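Side-chain contacts in GTPase-activating protein GYP1 (PDB 1FKM), which accelerates GTP hydrolysis by Ypt/Rab GTPases such as YPT1 and YPT7, supplying an arginine finger and a glutamine finger in trans from its TBC domain: residues Q209-I214 / A334-W339; D217-F222 / V227-F232; D341-M346 / I352-N357. All coordinates share one frame; numbering follows the deposited sequence.

Contact 1: residues Q209-I214 / A334-W339; sequences QLVKRI and AFLIKW
Val211 splits its two methyl groups between two residues of segment 334-339, while the preceding Leu210 packs on Val329, Phe330 and Ala333 of helix 324-338. Val211 CG2 lies 3.9 Å from Leu336 CD2, and the two side chains meet at about a right angle. The other branch, CG1, stands anti to the backbone N (chi1 179°) and approaches Ile337 CD1 at 4.3 Å. The backbones also come closest here, the CA atoms of Val211 and Ile337 being 8.0 Å apart. One turn further on, Ile214 CG1 is modelled 4.2 Å from Ile337 CD1. This contribution is less certain, because Ile214 CD1 clashes with Leu210 O; if the placement holds, the delta methyl of Ile337 is approached from two successive turns of the opposing helix. Ile214 is exposed within the protein and belongs to the margin of the interface; Val211 and Leu336 are buried.

Every cross-contact is between aliphatic carbons, and the interface is small, 147 Å² summed over both sides. The axes of the helical segments pass 11.0 Å apart at a signed crossing angle of -49°, and only side-chain methyl and methylene groups meet. The contact is plain helix-to-helix packing of the all-helical Rab-GAP TBC fold, joining the C-terminal ends of helices 198-214 and 324-338 away from both catalytic fingers.

Contact 2: residues D217-F222 / V227-F232; sequences DLYNHF and VEFIQF
Helix 216-224 is joined to segment 227-232 by a short connection, fastened where the N-H of Val227 is donated to Phe222 O at 2.7 Å with a nearly straight N-H...O angle of 167°.

Phe222 is the hub of the side-chain packing. Its CG is anti to the carbonyl carbon (chi1 -81°), which sets one ring face against Val227 CG1 and the CD2-CE2 edge at Phe229. Val227 CG1 lies over the ring centre, 4.0 Å from the centroid of Phe222 and close to the normal, a CH-pi contact. Leu218 CG, from the preceding turn of the same helix, sits against the opposite face nearer the rim, so the Phe222 ring is sandwiched between two aliphatic groups. Its edge goes to Phe229: the rings form an offset edge-to-face pair with planes at 68°, Phe222 CD2 lying 3.7 Å from Phe229 CE1. Phe232 completes this aromatic cluster, its CE2 being 3.9 Å from Phe222 CE2 in an oblique approach. In this part of the all-helical Rab-GAP TBC domain the cluster packs helix 216-224 against segment 227-232, with Leu343 of helix 340-343 also touching Phe222 and Leu355 of helix 348-355 touching Phe232.

Phe229 CE1 is shared, since Tyr219 CD1 also reaches it at 3.9 Å, the two side chains crossing at about a right angle. Within segment 227-232, the backbone N of Glu228 donates to Gln231 OE1 at 2.9 Å, from above the plane of the side-chain carbonyl. That bond ties the Gln231 side chain back to the backbone three residues earlier.

Contact 3: residues D341-M346 / I352-N357; sequences DQLMEM and ITFLQN
Met346, a selenomethionine, crosses the Phe354 side chain at about a right angle and lays its terminal methyl over one face of the ring. CE is 4.1 Å from the Phe354 centroid and 13° off the ring normal, a CH-pi contact; SE reaches the same ring obliquely, as a Met-aromatic contact, and lies 3.8 Å from Phe354 CB. Phe354 CG is anti to the backbone N (chi1 -177°), which brings the ring within contact of Met346 and Leu343. Leu343 also meets it at about a right angle, CD2 standing 3.9 Å from Phe354 CD2. The same methyl lies 4.1 Å from Leu355 CG. Gln342 brings OE1 to 4.2 Å from Phe354 CZ, its amide plane turned 75° from the ring. A type I beta turn from Leu343 to Met346 brings both residues against helix 348-355, joining it to helix 340-343.

With an alanine at Phe354, the Met346 methyl would probably lose the surface it rests on and be set free to turn. Apart from the Gln342 amide, the chemistry is dispersion between the thioether end of Met346 (selenium here, sulfur in the natural protein), methyl groups and an aromatic face, implying cohesion by apolar contact at a partly buried site.

In the fold
The three contacts form one patch on the same side of the chain's centre. All lie 22 to 26 Å from that centre, beyond the 20 Å radius of gyration, so the buried contact 2 is a local core at the periphery, whereas contacts 1 and 3 each mix buried residues with an exposed margin. Leu336 joins all three, meeting Leu218 and Phe229 of contact 2 and Leu343 and Leu355 of contact 3. Contact 1 pairs helices distant in sequence through aliphatic carbon alone; contacts 2 and 3 link chain neighbours with aromatic rings, contact 2 adding a backbone bond. Polar chemistry joins contacts 2 and 3: His221 NE2 is hydrogen-bonded to Met346 O, and Gln356 NE2 weakly to Gln231 O.

Contact 1: residues Q209-I214 / A334-W339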
loop_
_atom_site.group_PDB
_atom_site.type_symbol
_atom_site.label_atom_id
_atom_site.label_comp_id
_atom_site.label_asym_id
_atom_site.label_seq_id
_atom_site.Cartn_x
_atom_site.Cartn_y
_atom_site.Cartn_z
ATOM N N GLN A 209 -8.044 -20.990 7.649
ATOM C CA GLN A 209 -7.962 -22.324 7.062
ATOM C C GLN A 209 -6.525 -22.709 6.739
ATOM O O GLN A 209 -6.125 -23.863 6.908
ATOM C CB GLN A 209 -8.802 -22.392 5.785
ATOM C CG GLN A 209 -10.309 -22.299 6.004
ATOM C CD GLN A 209 -10.884 -23.526 6.692
ATOM O OE1 GLN A 209 -10.614 -23.782 7.865
ATOM N NE2 GLN A 209 -11.678 -24.297 5.956
ATOM N N LEU A 210 -5.755 -21.739 6.264
ATOM C CA LEU A 210 -4.358 -21.971 5.920
ATOM C C LEU A 210 -3.578 -22.386 7.164
ATOM O O LEU A 210 -2.840 -23.370 7.144
ATOM C CB LEU A 210 -3.736 -20.695 5.345
ATOM C CG LEU A 210 -2.935 -20.774 4.045
ATOM C CD1 LEU A 210 -2.174 -19.462 3.864
ATOM C CD2 LEU A 210 -1.968 -21.956 4.072
ATOM N N VAL A 211 -3.744 -21.630 8.245
ATOM C CA VAL A 211 -3.040 -21.914 9.489
ATOM C C VAL A 211 -3.471 -23.244 10.092
ATOM O O VAL A 211 -2.658 -23.962 10.677
ATOM C CB VAL A 211 -3.246 -20.777 10.512
ATOM C CG1 VAL A 211 -2.527 -21.103 11.814
ATOM C CG2 VAL A 211 -2.716 -19.474 9.929
ATOM N N LYS A 212 -4.747 -23.577 9.947
ATOM C CA LYS A 212 -5.248 -24.840 10.465
ATOM C C LYS A 212 -4.513 -25.962 9.728
ATOM O O LYS A 212 -4.278 -27.039 10.279
ATOM C CB LYS A 212 -6.755 -24.959 10.223
ATOM C CG LYS A 212 -7.363 -26.228 10.794
ATOM C CD LYS A 212 -8.853 -26.309 10.520
ATOM C CE LYS A 212 -9.439 -27.595 11.085
ATOM N NZ LYS A 212 -10.898 -27.716 10.813
ATOM N N ARG A 213 -4.142 -25.679 8.482
ATOM C CA ARG A 213 -3.434 -26.622 7.620
ATOM C C ARG A 213 -1.954 -26.820 7.943
ATOM O O ARG A 213 -1.501 -27.952 8.086
ATOM C CB ARG A 213 -3.544 -26.176 6.159
ATOM C CG ARG A 213 -4.598 -26.888 5.329
ATOM C CD ARG A 213 -4.800 -26.162 3.996
ATOM N NE ARG A 213 -5.541 -26.955 3.018
ATOM C CZ ARG A 213 -5.025 -27.969 2.330
ATOM N NH1 ARG A 213 -3.758 -28.320 2.505
ATOM N NH2 ARG A 213 -5.777 -28.633 1.464
ATOM N N ILE A 214 -1.197 -25.732 8.055
ATOM C CA ILE A 214 0.236 -25.864 8.309
ATOM C C ILE A 214 0.698 -25.808 9.761
ATOM O O ILE A 214 1.843 -26.150 10.055
ATOM C CB ILE A 214 1.057 -24.831 7.491
ATOM C CG1 ILE A 214 1.051 -23.462 8.176
ATOM C CG2 ILE A 214 0.489 -24.727 6.087
ATOM C CD1 ILE A 214 -0.276 -22.772 8.181
ATOM N N ALA A 334 2.746 -16.542 6.869
ATOM C CA ALA A 334 4.168 -16.661 7.185
ATOM C C ALA A 334 4.549 -15.730 8.335
ATOM O O ALA A 334 5.381 -16.077 9.178
ATOM C CB ALA A 334 5.013 -16.352 5.946
ATOM N N PHE A 335 3.933 -14.550 8.366
ATOM C CA PHE A 335 4.185 -13.558 9.409
ATOM C C PHE A 335 3.752 -14.138 10.755
ATOM O O PHE A 335 4.520 -14.138 11.724
ATOM C CB PHE A 335 3.392 -12.277 9.110
ATOM C CG PHE A 335 3.633 -11.154 10.090
ATOM C CD1 PHE A 335 4.919 -10.672 10.323
ATOM C CD2 PHE A 335 2.565 -10.542 10.739
ATOM C CE1 PHE A 335 5.135 -9.588 11.187
ATOM C CE2 PHE A 335 2.774 -9.460 11.601
ATOM C CZ PHE A 335 4.061 -8.986 11.819
ATOM N N LEU A 336 2.519 -14.636 10.799
ATOM C CA LEU A 336 1.970 -15.224 12.014
ATOM C C LEU A 336 2.781 -16.422 12.490
ATOM O O LEU A 336 3.151 -16.497 13.660
ATOM C CB LEU A 336 0.524 -15.669 11.783
ATOM C CG LEU A 336 -0.180 -16.336 12.975
ATOM C CD1 LEU A 336 -0.255 -15.358 14.156
ATOM C CD2 LEU A 336 -1.573 -16.770 12.557
ATOM N N ILE A 337 3.045 -17.359 11.582
ATOM C CA ILE A 337 3.785 -18.569 11.924
ATOM C C ILE A 337 5.158 -18.269 12.514
ATOM O O ILE A 337 5.692 -19.060 13.292
ATOM C CB ILE A 337 3.940 -19.493 10.689
ATOM C CG1 ILE A 337 2.558 -19.932 10.193
ATOM C CG2 ILE A 337 4.773 -20.719 11.041
ATOM C CD1 ILE A 337 1.711 -20.625 11.234
ATOM N N LYS A 338 5.727 -17.125 12.154
ATOM C CA LYS A 338 7.032 -16.753 12.676
ATOM C C LYS A 338 6.977 -16.629 14.200
ATOM O O LYS A 338 7.965 -16.896 14.888
ATOM C CB LYS A 338 7.489 -15.425 12.069
ATOM C CG LYS A 338 8.835 -14.944 12.583
ATOM C CD LYS A 338 9.270 -13.664 11.891
ATOM C CE LYS A 338 10.595 -13.156 12.449
ATOM N NZ LYS A 338 11.690 -14.153 12.287
ATOM N N TRP A 339 5.818 -16.229 14.718
ATOM C CA TRP A 339 5.632 -16.057 16.158
ATOM C C TRP A 339 5.011 -17.289 16.820
ATOM O O TRP A 339 4.756 -17.289 18.024
ATOM C CB TRP A 339 4.734 -14.849 16.426
ATOM C CG TRP A 339 5.091 -13.624 15.633
ATOM C CD1 TRP A 339 4.310 -12.989 14.708
ATOM C CD2 TRP A 339 6.320 -12.891 15.687
ATOM N NE1 TRP A 339 4.976 -11.909 14.182
ATOM C CE2 TRP A 339 6.212 -11.826 14.765
ATOM C CE3 TRP A 339 7.502 -13.032 16.427
ATOM C CZ2 TRP A 339 7.242 -10.905 14.561
ATOM C CZ3 TRP A 339 8.526 -12.116 16.227
ATOM C CH2 TRP A 339 8.387 -11.065 15.298
#

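Contact 2: residues D217-F222 / V227-F232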
loop_
_atom_site.group_PDB
_atom_site.type_symbol
_atom_site.label_atom_id
_atom_site.label_comp_id
_atom_site.label_asym_id
_atom_site.label_seq_id
_atom_site.Cartn_x
_atom_site.Cartn_y
_atom_site.Cartn_z
ATOM N N ASP A 217 -1.373 -27.145 15.615
ATOM C CA ASP A 217 -1.153 -26.927 17.037
ATOM C C ASP A 217 -1.425 -25.477 17.436
ATOM O O ASP A 217 -2.021 -25.219 18.478
ATOM C CB ASP A 217 0.277 -27.318 17.424
ATOM C CG ASP A 217 0.523 -28.814 17.310
ATOM O OD1 ASP A 217 -0.293 -29.590 17.849
ATOM O OD2 ASP A 217 1.528 -29.213 16.687
ATOM N N LEU A 218 -0.978 -24.529 16.618
ATOM C CA LEU A 218 -1.219 -23.127 16.930
ATOM C C LEU A 218 -2.713 -22.859 16.797
ATOM O O LEU A 218 -3.309 -22.169 17.625
ATOM C CB LEU A 218 -0.435 -22.214 15.981
ATOM C CG LEU A 218 -0.694 -20.713 16.131
ATOM C CD1 LEU A 218 -0.356 -20.257 17.546
ATOM C CD2 LEU A 218 0.145 -19.948 15.111
ATOM N N TYR A 219 -3.315 -23.420 15.755
ATOM C CA TYR A 219 -4.739 -23.253 15.513
ATOM C C TYR A 219 -5.529 -23.753 16.721
ATOM O O TYR A 219 -6.435 -23.077 17.207
ATOM C CB TYR A 219 -5.157 -24.043 14.275
ATOM C CG TYR A 219 -6.584 -23.789 13.849
ATOM C CD1 TYR A 219 -6.908 -22.700 13.041
ATOM C CD2 TYR A 219 -7.616 -24.629 14.269
ATOM C CE1 TYR A 219 -8.225 -22.454 12.660
ATOM C CE2 TYR A 219 -8.937 -24.390 13.897
ATOM C CZ TYR A 219 -9.233 -23.302 13.091
ATOM O OH TYR A 219 -10.535 -23.061 12.718
ATOM N N ASN A 220 -5.178 -24.944 17.200
ATOM C CA ASN A 220 -5.846 -25.533 18.356
ATOM C C ASN A 220 -5.623 -24.693 19.613
ATOM O O ASN A 220 -6.512 -24.582 20.459
ATOM C CB ASN A 220 -5.343 -26.965 18.584
ATOM C CG ASN A 220 -5.738 -27.915 17.458
ATOM O OD1 ASN A 220 -5.161 -28.992 17.310
ATOM N ND2 ASN A 220 -6.730 -27.520 16.668
ATOM N N HIS A 221 -4.441 -24.100 19.745
ATOM C CA HIS A 221 -4.162 -23.266 20.911
ATOM C C HIS A 221 -5.093 -22.059 20.899
ATOM O O HIS A 221 -5.632 -21.669 21.934
ATOM C CB HIS A 221 -2.707 -22.792 20.912
ATOM C CG HIS A 221 -2.364 -21.897 22.063
ATOM N ND1 HIS A 221 -2.262 -22.354 23.360
ATOM C CD2 HIS A 221 -2.112 -20.568 22.113
ATOM C CE1 HIS A 221 -1.959 -21.345 24.158
ATOM N NE2 HIS A 221 -1.862 -20.249 23.426
ATOM N N PHE A 222 -5.273 -21.463 19.723
ATOM C CA PHE A 222 -6.153 -20.311 19.581
ATOM C C PHE A 222 -7.566 -20.690 20.016
ATOM O O PHE A 222 -8.235 -19.933 20.715
ATOM C CB PHE A 222 -6.182 -19.826 18.128
ATOM C CG PHE A 222 -5.009 -18.958 17.738
ATOM C CD1 PHE A 222 -4.015 -18.635 18.655
ATOM C CD2 PHE A 222 -4.920 -18.442 16.445
ATOM C CE1 PHE A 222 -2.949 -17.811 18.291
ATOM C CE2 PHE A 222 -3.859 -17.616 16.074
ATOM C CZ PHE A 222 -2.876 -17.300 16.996
ATOM N N VAL A 227 -9.128 -17.336 20.839
ATOM C CA VAL A 227 -8.554 -16.277 20.019
ATOM C C VAL A 227 -9.181 -16.447 18.636
ATOM O O VAL A 227 -9.046 -17.499 18.017
ATOM C CB VAL A 227 -7.017 -16.407 19.891
ATOM C CG1 VAL A 227 -6.499 -15.455 18.805
ATOM C CG2 VAL A 227 -6.354 -16.078 21.220
ATOM N N GLU A 228 -9.878 -15.421 18.165
ATOM C CA GLU A 228 -10.515 -15.468 16.853
ATOM C C GLU A 228 -9.627 -14.713 15.871
ATOM O O GLU A 228 -9.163 -13.629 16.175
ATOM C CB GLU A 228 -11.895 -14.810 16.916
ATOM C CG GLU A 228 -12.812 -15.396 17.978
ATOM C CD GLU A 228 -14.196 -14.767 17.973
ATOM O OE1 GLU A 228 -14.479 -13.935 17.084
ATOM O OE2 GLU A 228 -15.006 -15.109 18.862
ATOM N N PHE A 229 -9.386 -15.280 14.695
ATOM C CA PHE A 229 -8.533 -14.600 13.728
ATOM C C PHE A 229 -8.968 -13.167 13.436
ATOM O O PHE A 229 -8.132 -12.290 13.251
ATOM C CB PHE A 229 -8.445 -15.409 12.432
ATOM C CG PHE A 229 -7.484 -16.566 12.514
ATOM C CD1 PHE A 229 -7.813 -17.712 13.234
ATOM C CD2 PHE A 229 -6.232 -16.491 11.906
ATOM C CE1 PHE A 229 -6.907 -18.772 13.349
ATOM C CE2 PHE A 229 -5.317 -17.543 12.014
ATOM C CZ PHE A 229 -5.656 -18.686 12.738
ATOM N N ILE A 230 -10.272 -12.922 13.415
ATOM C CA ILE A 230 -10.772 -11.579 13.142
ATOM C C ILE A 230 -10.246 -10.550 14.155
ATOM O O ILE A 230 -10.026 -9.387 13.811
ATOM C CB ILE A 230 -12.324 -11.551 13.150
ATOM C CG1 ILE A 230 -12.832 -10.233 12.554
ATOM C CG2 ILE A 230 -12.849 -11.702 14.569
ATOM C CD1 ILE A 230 -12.613 -10.109 11.062
ATOM N N GLN A 231 -10.023 -10.978 15.395
ATOM C CA GLN A 231 -9.559 -10.060 16.434
ATOM C C GLN A 231 -8.196 -9.419 16.198
ATOM O O GLN A 231 -7.865 -8.412 16.824
ATOM C CB GLN A 231 -9.587 -10.761 17.789
ATOM C CG GLN A 231 -10.986 -11.192 18.177
ATOM C CD GLN A 231 -11.018 -12.024 19.436
ATOM O OE1 GLN A 231 -10.240 -12.965 19.592
ATOM N NE2 GLN A 231 -11.933 -11.690 20.340
ATOM N N PHE A 232 -7.393 -9.990 15.307
ATOM C CA PHE A 232 -6.101 -9.392 15.016
ATOM C C PHE A 232 -5.861 -9.280 13.514
ATOM O O PHE A 232 -5.185 -8.363 13.052
ATOM C CB PHE A 232 -4.968 -10.192 15.689
ATOM C CG PHE A 232 -4.802 -11.593 15.165
ATOM C CD1 PHE A 232 -4.098 -11.835 13.989
ATOM C CD2 PHE A 232 -5.350 -12.674 15.854
ATOM C CE1 PHE A 232 -3.938 -13.129 13.504
ATOM C CE2 PHE A 232 -5.197 -13.974 15.379
ATOM C CZ PHE A 232 -4.489 -14.205 14.200
#

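Contact 3: residues D341-M346 / I352-N357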
loop_
_atom_site.group_PDB
_atom_site.type_symbol
_atom_site.label_atom_id
_atom_site.label_comp_id
_atom_site.label_asym_id
_atom_site.label_seq_id
_atom_site.Cartn_x
_atom_site.Cartn_y
_atom_site.Cartn_z
ATOM N N ASP A 341 5.910 -20.293 18.074
ATOM C CA ASP A 341 6.423 -20.779 19.354
ATOM C C ASP A 341 6.076 -19.838 20.505
ATOM O O ASP A 341 5.658 -20.280 21.578
ATOM C CB ASP A 341 7.940 -20.974 19.281
ATOM C CG ASP A 341 8.344 -21.994 18.234
ATOM O OD1 ASP A 341 7.797 -23.116 18.256
ATOM O OD2 ASP A 341 9.210 -21.676 17.391
ATOM N N GLN A 342 6.250 -18.540 20.280
ATOM C CA GLN A 342 5.942 -17.542 21.303
ATOM C C GLN A 342 4.448 -17.508 21.634
ATOM O O GLN A 342 4.067 -17.427 22.797
ATOM C CB GLN A 342 6.380 -16.153 20.832
ATOM C CG GLN A 342 7.881 -15.934 20.803
ATOM C CD GLN A 342 8.259 -14.607 20.166
ATOM O OE1 GLN A 342 8.277 -14.476 18.942
ATOM N NE2 GLN A 342 8.548 -13.610 20.995
ATOM N N LEU A 343 3.609 -17.565 20.604
ATOM C CA LEU A 343 2.158 -17.520 20.787
ATOM C C LEU A 343 1.633 -18.695 21.611
ATOM O O LEU A 343 0.675 -18.544 22.370
ATOM C CB LEU A 343 1.456 -17.481 19.418
ATOM C CG LEU A 343 1.660 -16.180 18.626
ATOM C CD1 LEU A 343 1.144 -16.325 17.200
ATOM C CD2 LEU A 343 0.949 -15.046 19.345
HETATM N N MSE A 344 2.264 -19.856 21.456
HETATM C CA MSE A 344 1.867 -21.064 22.180
HETATM C C MSE A 344 1.892 -20.894 23.700
HETATM O O MSE A 344 1.282 -21.682 24.421
HETATM C CB MSE A 344 2.785 -22.235 21.806
HETATM C CG MSE A 344 2.670 -22.723 20.370
HETATM SE SE MSE A 344 1.001 -23.617 19.986
HETATM C CE MSE A 344 1.433 -25.385 20.642
ATOM N N GLU A 345 2.592 -19.875 24.187
ATOM C CA GLU A 345 2.692 -19.649 25.628
ATOM C C GLU A 345 1.856 -18.469 26.116
ATOM O O GLU A 345 1.993 -18.042 27.262
ATOM C CB GLU A 345 4.156 -19.415 26.022
ATOM C CG GLU A 345 5.138 -20.468 25.520
ATOM C CD GLU A 345 4.843 -21.860 26.047
ATOM O OE1 GLU A 345 4.600 -22.003 27.264
ATOM O OE2 GLU A 345 4.870 -22.819 25.246
HETATM N N MSE A 346 0.984 -17.950 25.255
HETATM C CA MSE A 346 0.157 -16.794 25.609
HETATM C C MSE A 346 -1.329 -17.092 25.694
HETATM O O MSE A 346 -1.830 -17.965 24.995
HETATM C CB MSE A 346 0.351 -15.678 24.579
HETATM C CG MSE A 346 1.723 -15.046 24.556
HETATM SE SE MSE A 346 1.874 -13.804 23.072
HETATM C CE MSE A 346 3.572 -14.408 22.368
ATOM N N ILE A 352 -3.683 -11.145 21.784
ATOM C CA ILE A 352 -4.235 -9.995 21.068
ATOM C C ILE A 352 -3.297 -8.798 21.150
ATOM O O ILE A 352 -3.030 -8.136 20.146
ATOM C CB ILE A 352 -5.620 -9.584 21.626
ATOM C CG1 ILE A 352 -6.578 -10.778 21.570
ATOM C CG2 ILE A 352 -6.192 -8.425 20.816
ATOM C CD1 ILE A 352 -6.709 -11.412 20.192
ATOM N N THR A 353 -2.797 -8.521 22.351
ATOM C CA THR A 353 -1.876 -7.413 22.552
ATOM C C THR A 353 -0.644 -7.588 21.661
ATOM O O THR A 353 -0.214 -6.651 20.991
ATOM C CB THR A 353 -1.416 -7.335 24.027
ATOM O OG1 THR A 353 -2.541 -7.049 24.863
ATOM C CG2 THR A 353 -0.365 -6.246 24.209
ATOM N N PHE A 354 -0.092 -8.798 21.655
ATOM C CA PHE A 354 1.098 -9.114 20.864
ATOM C C PHE A 354 0.897 -8.983 19.353
ATOM O O PHE A 354 1.705 -8.357 18.668
ATOM C CB PHE A 354 1.576 -10.535 21.178
ATOM C CG PHE A 354 2.846 -10.922 20.465
ATOM C CD1 PHE A 354 4.087 -10.593 20.999
ATOM C CD2 PHE A 354 2.800 -11.601 19.253
ATOM C CE1 PHE A 354 5.266 -10.938 20.335
ATOM C CE2 PHE A 354 3.975 -11.951 18.580
ATOM C CZ PHE A 354 5.209 -11.619 19.124
ATOM N N LEU A 355 -0.169 -9.581 18.831
ATOM C CA LEU A 355 -0.429 -9.537 17.398
ATOM C C LEU A 355 -0.875 -8.179 16.866
ATOM O O LEU A 355 -0.851 -7.953 15.655
ATOM C CB LEU A 355 -1.443 -10.617 17.018
ATOM C CG LEU A 355 -0.896 -12.030 17.246
ATOM C CD1 LEU A 355 -1.978 -13.061 16.980
ATOM C CD2 LEU A 355 0.321 -12.258 16.346
ATOM N N GLN A 356 -1.293 -7.284 17.757
ATOM C CA GLN A 356 -1.697 -5.944 17.342
ATOM C C GLN A 356 -0.521 -5.001 17.576
ATOM O O GLN A 356 -0.598 -3.809 17.292
ATOM C CB GLN A 356 -2.916 -5.460 18.137
ATOM C CG GLN A 356 -4.145 -6.351 17.997
ATOM C CD GLN A 356 -5.353 -5.800 18.735
ATOM O OE1 GLN A 356 -5.230 -5.273 19.840
ATOM N NE2 GLN A 356 -6.528 -5.932 18.134
ATOM N N ASN A 357 0.572 -5.548 18.102
ATOM C CA ASN A 357 1.776 -4.769 18.369
ATOM C C ASN A 357 3.020 -5.645 18.205
ATOM O O ASN A 357 3.842 -5.744 19.115
ATOM C CB ASN A 357 1.727 -4.200 19.789
ATOM C CG ASN A 357 0.540 -3.285 20.009
ATOM O OD1 ASN A 357 0.458 -2.206 19.422
ATOM N ND2 ASN A 357 -0.391 -3.715 20.854
#